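Local coordinates for adenosine monophosphate-protein transferase (Pyrococcus horikoshii, PDB 2D16) that is of unproven function but, as a member of the adenosine-specific kinase family, probably handles adenosine or its nucleotides, at residues Ile19-Phe24 with Gly80-Ile85; Arg34-Ala39 with Ile93-Thr98; Asn114-Ile119 with Val132-Ala137. All coordinates share one frame; numbering follows the deposited sequence.

Contact 1: residues Ile19-Phe24 with Gly80-Ile85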
ATOM      1  N   ILE A  19      -8.648  44.463  22.351  1.00 19.27           N
ATOM      2  CA  ILE A  19      -9.762  45.347  22.672  1.00 19.64           C
ATOM      3  C   ILE A  19     -10.481  45.667  21.367  1.00 19.28           C
ATOM      4  O   ILE A  19      -9.838  45.979  20.368  1.00 19.04           O
ATOM      5  CB  ILE A  19      -9.280  46.681  23.292  1.00 21.53           C
ATOM      6  CG1 ILE A  19      -8.290  46.421  24.432  1.00 24.91           C
ATOM      7  CG2 ILE A  19     -10.476  47.480  23.790  1.00 20.00           C
ATOM      8  CD1 ILE A  19      -8.874  45.672  25.606  1.00 26.97           C
ATOM      9  N   GLY A  20     -11.807  45.602  21.377  1.00 18.10           N
ATOM     10  CA  GLY A  20     -12.547  45.886  20.163  1.00 18.08           C
ATOM     11  C   GLY A  20     -13.878  46.567  20.397  1.00 18.68           C
ATOM     12  O   GLY A  20     -14.292  46.781  21.538  1.00 19.42           O
ATOM     13  N   GLN A  21     -14.542  46.917  19.302  1.00 17.90           N
ATOM     14  CA  GLN A  21     -15.845  47.572  19.355  1.00 18.09           C
ATOM     15  C   GLN A  21     -16.822  46.659  18.621  1.00 19.50           C
ATOM     16  O   GLN A  21     -16.592  46.286  17.463  1.00 18.10           O
ATOM     17  CB  GLN A  21     -15.782  48.944  18.671  1.00 16.65           C
ATOM     18  CG  GLN A  21     -17.092  49.748  18.746  1.00 18.97           C
ATOM     19  CD  GLN A  21     -17.346  50.369  20.119  1.00 20.11           C
ATOM     20  OE1 GLN A  21     -16.404  50.713  20.837  1.00 19.59           O
ATOM     21  NE2 GLN A  21     -18.614  50.497  20.494  1.00 20.78           N
ATOM     22  N   GLY A  22     -17.904  46.287  19.302  1.00 19.03           N
ATOM     23  CA  GLY A  22     -18.880  45.399  18.698  1.00 19.21           C
ATOM     24  C   GLY A  22     -20.318  45.872  18.778  1.00 19.89           C
ATOM     25  O   GLY A  22     -20.594  47.069  18.829  1.00 19.95           O
ATOM     26  N   ASN A  23     -21.234  44.908  18.795  1.00 18.87           N
ATOM     27  CA  ASN A  23     -22.663  45.184  18.849  1.00 19.33           C
ATOM     28  C   ASN A  23     -23.396  43.960  19.393  1.00 20.15           C
ATOM     29  O   ASN A  23     -22.878  42.843  19.330  1.00 19.96           O
ATOM     30  CB  ASN A  23     -23.155  45.523  17.434  1.00 20.93           C
ATOM     31  CG  ASN A  23     -24.665  45.544  17.314  1.00 23.86           C
ATOM     32  OD1 ASN A  23     -25.299  44.505  17.128  1.00 26.35           O
ATOM     33  ND2 ASN A  23     -25.250  46.730  17.415  1.00 25.18           N
ATOM     34  N   PHE A  24     -24.590  44.180  19.943  1.00 21.22           N
ATOM     35  CA  PHE A  24     -25.418  43.093  20.469  1.00 21.45           C
ATOM     36  C   PHE A  24     -24.676  42.303  21.548  1.00 20.45           C
ATOM     37  O   PHE A  24     -24.554  41.079  21.476  1.00 21.40           O
ATOM     38  CB  PHE A  24     -25.826  42.181  19.301  1.00 23.35           C
ATOM     39  CG  PHE A  24     -27.000  41.279  19.590  1.00 23.58           C
ATOM     40  CD1 PHE A  24     -27.802  41.474  20.712  1.00 25.43           C
ATOM     41  CD2 PHE A  24     -27.316  40.244  18.713  1.00 22.55           C
ATOM     42  CE1 PHE A  24     -28.903  40.648  20.954  1.00 25.26           C
ATOM     43  CE2 PHE A  24     -28.416  39.414  18.948  1.00 25.07           C
ATOM     44  CZ  PHE A  24     -29.209  39.618  20.073  1.00 23.97           C
ATOM     45  N   GLY A  80     -19.786  51.658  26.061  1.00 19.94           N
ATOM     46  CA  GLY A  80     -20.754  50.713  25.536  1.00 19.97           C
ATOM     47  C   GLY A  80     -20.280  49.984  24.291  1.00 19.26           C
ATOM     48  O   GLY A  80     -19.619  50.566  23.428  1.00 19.14           O
ATOM     49  N   HIS A  81     -20.626  48.704  24.213  1.00 18.95           N
ATOM     50  CA  HIS A  81     -20.316  47.803  23.088  1.00 18.52           C
ATOM     51  C   HIS A  81     -18.805  47.514  22.910  1.00 19.47           C
ATOM     52  O   HIS A  81     -18.372  46.910  21.938  1.00 19.39           O
ATOM     53  CB  HIS A  81     -20.877  48.431  21.811  1.00 18.96           C
ATOM     54  CG  HIS A  81     -22.312  48.010  21.629  1.00 19.89           C
ATOM     55  ND1 HIS A  81     -23.190  48.681  20.842  1.00 20.13           N
ATOM     56  CD2 HIS A  81     -22.964  46.899  22.175  1.00 19.75           C
ATOM     57  CE1 HIS A  81     -24.342  47.986  20.911  1.00 22.09           C
ATOM     58  NE2 HIS A  81     -24.236  46.915  21.701  1.00 21.09           N
ATOM     59  N   VAL A  82     -17.978  47.925  23.864  1.00 19.95           N
ATOM     60  CA  VAL A  82     -16.556  47.622  23.790  1.00 19.92           C
ATOM     61  C   VAL A  82     -16.370  46.226  24.376  1.00 20.43           C
ATOM     62  O   VAL A  82     -17.048  45.853  25.337  1.00 19.81           O
ATOM     63  CB  VAL A  82     -15.716  48.629  24.618  1.00 20.09           C
ATOM     64  CG1 VAL A  82     -14.298  48.097  24.817  1.00 20.05           C
ATOM     65  CG2 VAL A  82     -15.672  49.978  23.911  1.00 19.70           C
ATOM     66  N   PHE A  83     -15.479  45.438  23.785  1.00 19.08           N
ATOM     67  CA  PHE A  83     -15.220  44.114  24.321  1.00 19.80           C
ATOM     68  C   PHE A  83     -13.735  43.960  24.595  1.00 19.77           C
ATOM     69  O   PHE A  83     -12.892  44.554  23.912  1.00 19.19           O
ATOM     70  CB  PHE A  83     -15.747  43.004  23.385  1.00 19.99           C
ATOM     71  CG  PHE A  83     -15.098  42.958  22.020  1.00 19.05           C
ATOM     72  CD1 PHE A  83     -13.913  42.254  21.816  1.00 20.02           C
ATOM     73  CD2 PHE A  83     -15.710  43.569  20.929  1.00 19.15           C
ATOM     74  CE1 PHE A  83     -13.345  42.153  20.540  1.00 19.94           C
ATOM     75  CE2 PHE A  83     -15.152  43.477  19.648  1.00 18.54           C
ATOM     76  CZ  PHE A  83     -13.968  42.765  19.452  1.00 19.49           C
ATOM     77  N   VAL A  84     -13.428  43.192  25.635  1.00 19.80           N
ATOM     78  CA  VAL A  84     -12.052  42.952  26.041  1.00 19.94           C
ATOM     79  C   VAL A  84     -11.772  41.459  26.112  1.00 20.94           C
ATOM     80  O   VAL A  84     -12.527  40.703  26.726  1.00 20.73           O
ATOM     81  CB  VAL A  84     -11.760  43.552  27.441  1.00 20.72           C
ATOM     82  CG1 VAL A  84     -10.329  43.212  27.860  1.00 21.37           C
ATOM     83  CG2 VAL A  84     -11.973  45.059  27.427  1.00 21.20           C
ATOM     84  N   ILE A  85     -10.678  41.042  25.485  1.00 19.26           N
ATOM     85  CA  ILE A  85     -10.279  39.646  25.493  1.00 20.73           C
ATOM     86  C   ILE A  85      -8.890  39.515  26.103  1.00 20.40           C
ATOM     87  O   ILE A  85      -7.988  40.271  25.761  1.00 20.93           O
ATOM     88  CB  ILE A  85     -10.203  39.057  24.064  1.00 20.13           C
ATOM     89  CG1 ILE A  85     -11.562  39.169  23.371  1.00 18.69           C
ATOM     90  CG2 ILE A  85      -9.749  37.599  24.129  1.00 20.40           C
ATOM     91  CD1 ILE A  85     -11.507  38.858  21.887  1.00 19.13           C
TER
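Gly80 meets strand 16-22 through its carbonyl, which takes an N-H from the side-chain amide of Gln21: NE2 of Gln21 lies 3.1 Å from O of Gly80, in the carbonyl plane. Gln21 reaches it because its chain, with CG anti to the backbone N (chi1 -177°), bends at chi2. The other half of that amide, OE1, rests near CG2 of Val82 and is bonded to the hydroxyl of Tyr109.

His81 follows. N of Gly22 donates to O of His81 in a nearly straight bond of 2.7 Å. The imidazole lies against the chain leaving strand 16-22, with CA of Asn23 over one ring face, 3.7 Å from the centroid and almost on the ring normal, a CH-pi contact.

Val82 pairs with Gln21 at a non-hydrogen-bonded position. Its CG1 lies 4.0 Å from CG2 of Ile19 on the face these residues share.

Phe83 pairs with Gly20 at the hydrogen-bonded position, where Phe83 N to Gly20 O and Gly20 N to Phe83 O both measure 2.9 Å. CG of Phe83 sits between the backbone N and the carbonyl carbon (chi1 63°), which swings the ring back across the neighbouring strand, and CA of Gly20 comes over the ring face, 3.7 Å from its centroid. A beta carbon on Gly20 would collide with CZ of Phe83, so the glycine makes the room. Leu32 and Ile99, from two helices, also touch this ring.

Val84 completes the pairing opposite Ile19, whose CD1 is equally near both methyls of Val84, 3.6 Å from CG1 and from CG2. This antiparallel ladder joins two inner strands, 16-22 and 82-88, of a five-stranded antiparallel sheet, with the aromatic ring of Phe83 laid over a cross-strand glycine on the face that helices 25-39 and 92-100 cover.

Contact 2: residues Arg34-Ala39 with Ile93-Thr98; sequences RALLTA and INVLNT
Ala39 and Ala35 turn their methyls toward helix 92-100 and carry part of the apolar contact. CB of Ala39 meets CG1 of Val95 at 3.7 Å, and it also lies close to O of Asn94. That valine branch stands anti to its own carbonyl carbon (chi1 -48°), which turns it to the alanine. Leu36 adds to this from the flank: its CD2 comes 4.1 Å from CB of Val95, the two side chains meeting obliquely. Farther along, CG2 of Thr98 packs against Ala35, 3.8 Å from its CB and nearer still to its carbonyl oxygen. From the sheet, Ile85 and Met87 of strand 82-88 touch Leu36 and Val95, respectively.

The polar contacts run through Thr38, Thr98 and one water. OG1 of Thr38 donates to O of Ala35, 2.7 Å away, in the carbonyl plane and on a lone pair; the same oxygen accepts the backbone N-H of Thr38. The water donates a hydrogen bond to OG1 of Thr38 at 2.8 Å and is hydrogen-bonded to OG1 of Thr98 at 2.7 Å. No direct hydrogen bond joins segments 34-39 and 93-98, and the water bridges them.

A third set crosses to another copy of the protein. ND2 of Asn94 bonds to Thr38 O of the second subunit, and the reciprocal bond is made as well.

The segment axes approach to 9.2 Å at 138°. With no direct hydrogen bond between the segments, their fit rests on close contact of small apolar groups, and the link between the threonine hydroxyls depends on a single water.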
ATOM      1  N   ARG A  34     -17.287  31.462  21.657  1.00 20.98           N
ATOM      2  CA  ARG A  34     -17.347  30.185  20.961  1.00 21.75           C
ATOM      3  C   ARG A  34     -16.441  30.225  19.733  1.00 21.56           C
ATOM      4  O   ARG A  34     -15.746  29.254  19.430  1.00 21.19           O
ATOM      5  CB  ARG A  34     -18.790  29.860  20.546  1.00 23.76           C
ATOM      6  CG  ARG A  34     -19.696  29.435  21.705  1.00 28.51           C
ATOM      7  CD  ARG A  34     -21.018  28.851  21.199  1.00 32.36           C
ATOM      8  NE  ARG A  34     -21.900  29.860  20.613  1.00 36.76           N
ATOM      9  CZ  ARG A  34     -22.766  30.594  21.306  1.00 40.39           C
ATOM     10  NH1 ARG A  34     -22.876  30.432  22.621  1.00 40.89           N
ATOM     11  NH2 ARG A  34     -23.524  31.494  20.688  1.00 38.57           N
ATOM     12  N   ALA A  35     -16.438  31.359  19.036  1.00 19.92           N
ATOM     13  CA  ALA A  35     -15.602  31.509  17.850  1.00 20.07           C
ATOM     14  C   ALA A  35     -14.118  31.403  18.203  1.00 19.32           C
ATOM     15  O   ALA A  35     -13.348  30.770  17.481  1.00 19.19           O
ATOM     16  CB  ALA A  35     -15.891  32.847  17.178  1.00 20.58           C
ATOM     17  N   LEU A  36     -13.716  32.014  19.313  1.00 20.64           N
ATOM     18  CA  LEU A  36     -12.315  31.963  19.734  1.00 20.54           C
ATOM     19  C   LEU A  36     -11.847  30.529  19.974  1.00 21.04           C
ATOM     20  O   LEU A  36     -10.690  30.190  19.705  1.00 20.28           O
ATOM     21  CB  LEU A  36     -12.101  32.798  21.002  1.00 19.83           C
ATOM     22  CG  LEU A  36     -12.085  34.318  20.794  1.00 21.90           C
ATOM     23  CD1 LEU A  36     -12.101  35.038  22.132  1.00 22.06           C
ATOM     24  CD2 LEU A  36     -10.846  34.698  19.986  1.00 22.40           C
ATOM     25  N   LEU A  37     -12.740  29.684  20.479  1.00 20.48           N
ATOM     26  CA  LEU A  37     -12.386  28.288  20.720  1.00 20.63           C
ATOM     27  C   LEU A  37     -12.003  27.556  19.431  1.00 20.71           C
ATOM     28  O   LEU A  37     -11.249  26.586  19.466  1.00 21.48           O
ATOM     29  CB  LEU A  37     -13.550  27.559  21.399  1.00 21.04           C
ATOM     30  CG  LEU A  37     -13.809  27.987  22.843  1.00 21.53           C
ATOM     31  CD1 LEU A  37     -15.159  27.462  23.317  1.00 22.91           C
ATOM     32  CD2 LEU A  37     -12.676  27.472  23.724  1.00 21.50           C
ATOM     33  N   THR A  38     -12.508  28.027  18.289  1.00 20.32           N
ATOM     34  CA  THR A  38     -12.200  27.384  17.014  1.00 19.23           C
ATOM     35  C   THR A  38     -10.882  27.851  16.392  1.00 19.87           C
ATOM     36  O   THR A  38     -10.383  27.227  15.454  1.00 20.48           O
ATOM     37  CB  THR A  38     -13.312  27.630  15.961  1.00 20.39           C
ATOM     38  OG1 THR A  38     -13.229  28.979  15.481  1.00 20.29           O
ATOM     39  CG2 THR A  38     -14.689  27.393  16.568  1.00 19.23           C
ATOM     40  N   ALA A  39     -10.320  28.934  16.917  1.00 19.96           N
ATOM     41  CA  ALA A  39      -9.081  29.486  16.367  1.00 20.74           C
ATOM     42  C   ALA A  39      -7.819  28.685  16.674  1.00 22.05           C
ATOM     43  O   ALA A  39      -7.017  28.428  15.778  1.00 21.47           O
ATOM     44  CB  ALA A  39      -8.907  30.925  16.831  1.00 19.83           C
ATOM     45  N   ILE A  93      -1.962  36.817  16.155  1.00 18.16           N
ATOM     46  CA  ILE A  93      -1.878  36.420  14.757  1.00 17.87           C
ATOM     47  C   ILE A  93      -2.693  35.157  14.452  1.00 17.64           C
ATOM     48  O   ILE A  93      -3.054  34.910  13.305  1.00 16.84           O
ATOM     49  CB  ILE A  93      -0.398  36.218  14.314  1.00 18.49           C
ATOM     50  CG1 ILE A  93      -0.319  36.207  12.784  1.00 20.03           C
ATOM     51  CG2 ILE A  93       0.159  34.927  14.901  1.00 19.36           C
ATOM     52  CD1 ILE A  93       1.098  36.227  12.231  1.00 22.51           C
ATOM     53  N   ASN A  94      -3.005  34.373  15.485  1.00 17.28           N
ATOM     54  CA  ASN A  94      -3.787  33.155  15.303  1.00 17.86           C
ATOM     55  C   ASN A  94      -5.286  33.412  15.453  1.00 17.76           C
ATOM     56  O   ASN A  94      -6.095  32.576  15.050  1.00 19.73           O
ATOM     57  CB  ASN A  94      -3.418  32.088  16.348  1.00 17.93           C
ATOM     58  CG  ASN A  94      -1.926  31.825  16.440  1.00 20.93           C
ATOM     59  OD1 ASN A  94      -1.332  31.851  17.521  1.00 22.82           O
ATOM     60  ND2 ASN A  94      -1.306  31.589  15.289  1.00 19.06           N
ATOM     61  N   VAL A  95      -5.658  34.554  16.026  1.00 18.42           N
ATOM     62  CA  VAL A  95      -7.078  34.826  16.274  1.00 19.30           C
ATOM     63  C   VAL A  95      -7.711  36.108  15.739  1.00 19.45           C
ATOM     64  O   VAL A  95      -8.936  36.231  15.744  1.00 19.68           O
ATOM     65  CB  VAL A  95      -7.380  34.798  17.793  1.00 20.04           C
ATOM     66  CG1 VAL A  95      -6.778  33.546  18.426  1.00 20.97           C
ATOM     67  CG2 VAL A  95      -6.843  36.050  18.455  1.00 19.89           C
ATOM     68  N   LEU A  96      -6.907  37.068  15.297  1.00 19.21           N
ATOM     69  CA  LEU A  96      -7.479  38.320  14.815  1.00 18.35           C
ATOM     70  C   LEU A  96      -8.483  38.170  13.680  1.00 18.92           C
ATOM     71  O   LEU A  96      -9.529  38.822  13.692  1.00 18.79           O
ATOM     72  CB  LEU A  96      -6.372  39.297  14.414  1.00 19.18           C
ATOM     73  CG  LEU A  96      -5.626  39.920  15.600  1.00 18.34           C
ATOM     74  CD1 LEU A  96      -4.398  40.655  15.092  1.00 19.45           C
ATOM     75  CD2 LEU A  96      -6.540  40.873  16.361  1.00 20.26           C
ATOM     76  N   ASN A  97      -8.187  37.316  12.704  1.00 17.82           N
ATOM     77  CA  ASN A  97      -9.119  37.130  11.598  1.00 17.77           C
ATOM     78  C   ASN A  97     -10.440  36.529  12.079  1.00 17.70           C
ATOM     79  O   ASN A  97     -11.501  36.858  11.553  1.00 18.04           O
ATOM     80  CB  ASN A  97      -8.481  36.272  10.500  1.00 18.60           C
ATOM     81  CG  ASN A  97      -7.505  37.069   9.649  1.00 18.51           C
ATOM     82  OD1 ASN A  97      -7.297  38.262   9.883  1.00 19.75           O
ATOM     83  ND2 ASN A  97      -6.904  36.419   8.658  1.00 20.70           N
ATOM     84  N   THR A  98     -10.386  35.660  13.084  1.00 17.56           N
ATOM     85  CA  THR A  98     -11.610  35.067  13.621  1.00 18.92           C
ATOM     86  C   THR A  98     -12.487  36.168  14.224  1.00 18.79           C
ATOM     87  O   THR A  98     -13.714  36.159  14.077  1.00 19.89           O
ATOM     88  CB  THR A  98     -11.282  34.012  14.707  1.00 18.78           C
ATOM     89  OG1 THR A  98     -10.640  32.888  14.093  1.00 18.68           O
ATOM     90  CG2 THR A  98     -12.553  33.541  15.415  1.00 19.80           C
TER
HETATM   91  O   HOH W   1     -11.993  30.597  13.623  1.00 27.67           O

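Contact 3: residues Asn114-Ile119 with Val132-Ala137; sequences NPFQVI and VVDGKA
The beta hairpin of strands 116-122 and 127-134 is held near its open end by Phe116, Gln117 and Val118 facing Asp134, Val133 and Val132. Gln117 and Val133 form the hydrogen-bonded antiparallel pair, with Gln117 N 3.0 Å from Val133 O and Val133 N 2.9 Å from Gln117 O. Beyond it, Gly135 N makes a weak bond to Pro115 O.

Phe116 packs against both Val132 and Asp134 on its face of the sheet. With CG anti to the backbone N (chi1 -155°), its ring reaches over the opposite strand: CZ lies 3.7 Å from CB of Val132, while CE1 comes 3.5 Å from CG of Asp134, whose carboxylate plane is turned 66° from the ring. The carbonyl oxygen of Val133 lies over one ring face, offset toward the rim. Ile19 and Val17 of the larger sheet touch the same phenylalanine, so an alanine here would probably open a gap between the two sheets and leave Val132 without its aromatic neighbour.

On the other face, Val133 stands beside Gln117, pointing the same way, and its CG2 meets CD1 of Ile119 at 4.0 Å. NE2 of the Gln117 side chain is hydrogen-bonded to OD1 of Asp8 on the adjoining strand 3-8.

At the open end Asp134 OD1 is gripped twice, by the hydroxyl of Ser112 and by Asn114. The Asn114 and Asp134 side chains cross at about a right angle, with ND2 of Asn114 2.9 Å from OD1 of Asp134; OD1 lies close to the amide plane, the N-H...O angle is 164°, and the donor meets OD1 from above the carboxylate plane.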
ATOM      1  N   ASN A 114       2.295  43.695  25.139  1.00 23.85           N
ATOM      2  CA  ASN A 114       3.086  44.808  25.679  1.00 24.27           C
ATOM      3  C   ASN A 114       2.302  45.488  26.798  1.00 23.88           C
ATOM      4  O   ASN A 114       1.126  45.191  27.016  1.00 22.48           O
ATOM      5  CB  ASN A 114       3.323  45.910  24.632  1.00 25.92           C
ATOM      6  CG  ASN A 114       4.118  45.453  23.436  1.00 27.67           C
ATOM      7  OD1 ASN A 114       5.137  44.781  23.567  1.00 29.97           O
ATOM      8  ND2 ASN A 114       3.667  45.851  22.249  1.00 28.86           N
ATOM      9  N   PRO A 115       2.959  46.392  27.543  1.00 24.51           N
ATOM     10  CA  PRO A 115       2.236  47.099  28.604  1.00 24.45           C
ATOM     11  C   PRO A 115       1.204  47.823  27.732  1.00 23.23           C
ATOM     12  O   PRO A 115       1.565  48.405  26.706  1.00 22.37           O
ATOM     13  CB  PRO A 115       3.299  48.030  29.169  1.00 25.99           C
ATOM     14  CG  PRO A 115       4.553  47.201  29.027  1.00 25.83           C
ATOM     15  CD  PRO A 115       4.410  46.646  27.629  1.00 25.46           C
ATOM     16  N   PHE A 116      -0.062  47.786  28.124  1.00 21.85           N
ATOM     17  CA  PHE A 116      -1.126  48.332  27.282  1.00 21.34           C
ATOM     18  C   PHE A 116      -2.048  49.314  27.994  1.00 20.62           C
ATOM     19  O   PHE A 116      -2.408  49.101  29.152  1.00 21.59           O
ATOM     20  CB  PHE A 116      -1.945  47.139  26.776  1.00 20.86           C
ATOM     21  CG  PHE A 116      -2.679  47.373  25.484  1.00 21.02           C
ATOM     22  CD1 PHE A 116      -2.088  47.039  24.269  1.00 21.53           C
ATOM     23  CD2 PHE A 116      -3.980  47.855  25.486  1.00 21.08           C
ATOM     24  CE1 PHE A 116      -2.787  47.176  23.070  1.00 22.39           C
ATOM     25  CE2 PHE A 116      -4.694  48.000  24.292  1.00 21.12           C
ATOM     26  CZ  PHE A 116      -4.094  47.656  23.083  1.00 21.79           C
ATOM     27  N   GLN A 117      -2.439  50.381  27.296  1.00 19.82           N
ATOM     28  CA  GLN A 117      -3.349  51.372  27.866  1.00 19.18           C
ATOM     29  C   GLN A 117      -4.493  51.673  26.908  1.00 19.68           C
ATOM     30  O   GLN A 117      -4.330  51.614  25.691  1.00 19.43           O
ATOM     31  CB  GLN A 117      -2.635  52.694  28.155  1.00 21.30           C
ATOM     32  CG  GLN A 117      -1.444  52.607  29.078  1.00 20.56           C
ATOM     33  CD  GLN A 117      -0.817  53.970  29.300  1.00 23.53           C
ATOM     34  OE1 GLN A 117      -0.660  54.747  28.357  1.00 22.81           O
ATOM     35  NE2 GLN A 117      -0.452  54.266  30.545  1.00 22.35           N
ATOM     36  N   VAL A 118      -5.650  51.996  27.471  1.00 19.02           N
ATOM     37  CA  VAL A 118      -6.816  52.353  26.674  1.00 19.57           C
ATOM     38  C   VAL A 118      -7.139  53.798  27.042  1.00 19.38           C
ATOM     39  O   VAL A 118      -7.322  54.121  28.220  1.00 21.45           O
ATOM     40  CB  VAL A 118      -8.038  51.431  26.993  1.00 17.34           C
ATOM     41  CG1 VAL A 118      -9.282  51.910  26.226  1.00 17.99           C
ATOM     42  CG2 VAL A 118      -7.717  49.988  26.598  1.00 20.09           C
ATOM     43  N   ILE A 119      -7.175  54.679  26.046  1.00 19.61           N
ATOM     44  CA  ILE A 119      -7.485  56.077  26.300  1.00 19.73           C
ATOM     45  C   ILE A 119      -8.986  56.245  26.115  1.00 20.85           C
ATOM     46  O   ILE A 119      -9.529  55.953  25.049  1.00 20.82           O
ATOM     47  CB  ILE A 119      -6.728  57.010  25.335  1.00 21.05           C
ATOM     48  CG1 ILE A 119      -5.222  56.742  25.438  1.00 21.47           C
ATOM     49  CG2 ILE A 119      -7.030  58.467  25.684  1.00 20.58           C
ATOM     50  CD1 ILE A 119      -4.369  57.640  24.560  1.00 23.57           C
ATOM     51  N   VAL A 132      -5.499  53.521  21.759  1.00 18.79           N
ATOM     52  CA  VAL A 132      -4.790  52.592  22.620  1.00 18.57           C
ATOM     53  C   VAL A 132      -3.291  52.826  22.535  1.00 20.38           C
ATOM     54  O   VAL A 132      -2.760  53.122  21.467  1.00 19.71           O
ATOM     55  CB  VAL A 132      -5.088  51.119  22.244  1.00 20.28           C
ATOM     56  CG1 VAL A 132      -6.572  50.823  22.456  1.00 20.43           C
ATOM     57  CG2 VAL A 132      -4.685  50.843  20.795  1.00 21.33           C
ATOM     58  N   VAL A 133      -2.618  52.739  23.676  1.00 20.11           N
ATOM     59  CA  VAL A 133      -1.169  52.897  23.699  1.00 20.70           C
ATOM     60  C   VAL A 133      -0.653  51.473  23.790  1.00 20.76           C
ATOM     61  O   VAL A 133      -0.751  50.830  24.834  1.00 20.38           O
ATOM     62  CB  VAL A 133      -0.679  53.700  24.929  1.00 21.17           C
ATOM     63  CG1 VAL A 133       0.848  53.788  24.908  1.00 19.71           C
ATOM     64  CG2 VAL A 133      -1.279  55.099  24.915  1.00 21.51           C
ATOM     65  N   ASP A 134      -0.128  50.972  22.680  1.00 22.53           N
ATOM     66  CA  ASP A 134       0.377  49.608  22.634  1.00 22.81           C
ATOM     67  C   ASP A 134       1.882  49.609  22.877  1.00 23.81           C
ATOM     68  O   ASP A 134       2.673  49.642  21.934  1.00 22.61           O
ATOM     69  CB  ASP A 134       0.060  48.986  21.270  1.00 23.59           C
ATOM     70  CG  ASP A 134       0.228  47.480  21.261  1.00 24.40           C
ATOM     71  OD1 ASP A 134       1.027  46.964  22.074  1.00 22.87           O
ATOM     72  OD2 ASP A 134      -0.431  46.813  20.430  1.00 23.20           O
ATOM     73  N   GLY A 135       2.266  49.576  24.152  1.00 23.49           N
ATOM     74  CA  GLY A 135       3.673  49.581  24.514  1.00 23.95           C
ATOM     75  C   GLY A 135       4.321  50.944  24.337  1.00 24.72           C
ATOM     76  O   GLY A 135       3.647  51.927  24.018  1.00 22.76           O
ATOM     77  N   LYS A 136       5.631  51.014  24.554  1.00 24.03           N
ATOM     78  CA  LYS A 136       6.347  52.274  24.396  1.00 25.66           C
ATOM     79  C   LYS A 136       6.426  52.643  22.917  1.00 24.50           C
ATOM     80  O   LYS A 136       6.246  51.793  22.045  1.00 24.77           O
ATOM     81  CB  LYS A 136       7.755  52.172  24.988  1.00 27.44           C
ATOM     82  CG  LYS A 136       7.766  51.966  26.497  1.00 30.64           C
ATOM     83  CD  LYS A 136       9.152  52.205  27.088  1.00 33.75           C
ATOM     84  CE  LYS A 136       9.122  52.091  28.607  1.00 36.11           C
ATOM     85  NZ  LYS A 136      10.423  52.470  29.233  1.00 35.84           N
ATOM     86  N   ALA A 137       6.693  53.915  22.641  1.00 24.37           N
ATOM     87  CA  ALA A 137       6.778  54.399  21.270  1.00 24.96           C
ATOM     88  C   ALA A 137       8.160  54.185  20.665  1.00 26.16           C
ATOM     89  O   ALA A 137       9.169  54.201  21.375  1.00 26.70           O
ATOM     90  CB  ALA A 137       6.421  55.882  21.222  1.00 23.58           C
TER

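After strand 3-8 of the smaller sheet, strand 16-22 enters the larger one and helix 25-39 follows directly. Contact 1 closes the long loop back from strand 82-88 to strand 16-22. Contact 2 then closes a second loop between the helices that follow these two strands, so the two closures cross along the chain; they also touch, through Ile85 CD1 and Leu36 CD1, 3.9 Å apart, where helix meets sheet. Contact 3 comes later in series, a short hairpin closure in the three-stranded sheet. It meets contact 1 through Ile19, joining the two sheets. Contacts 2 and 3 lie on opposite sides of the chain's centre.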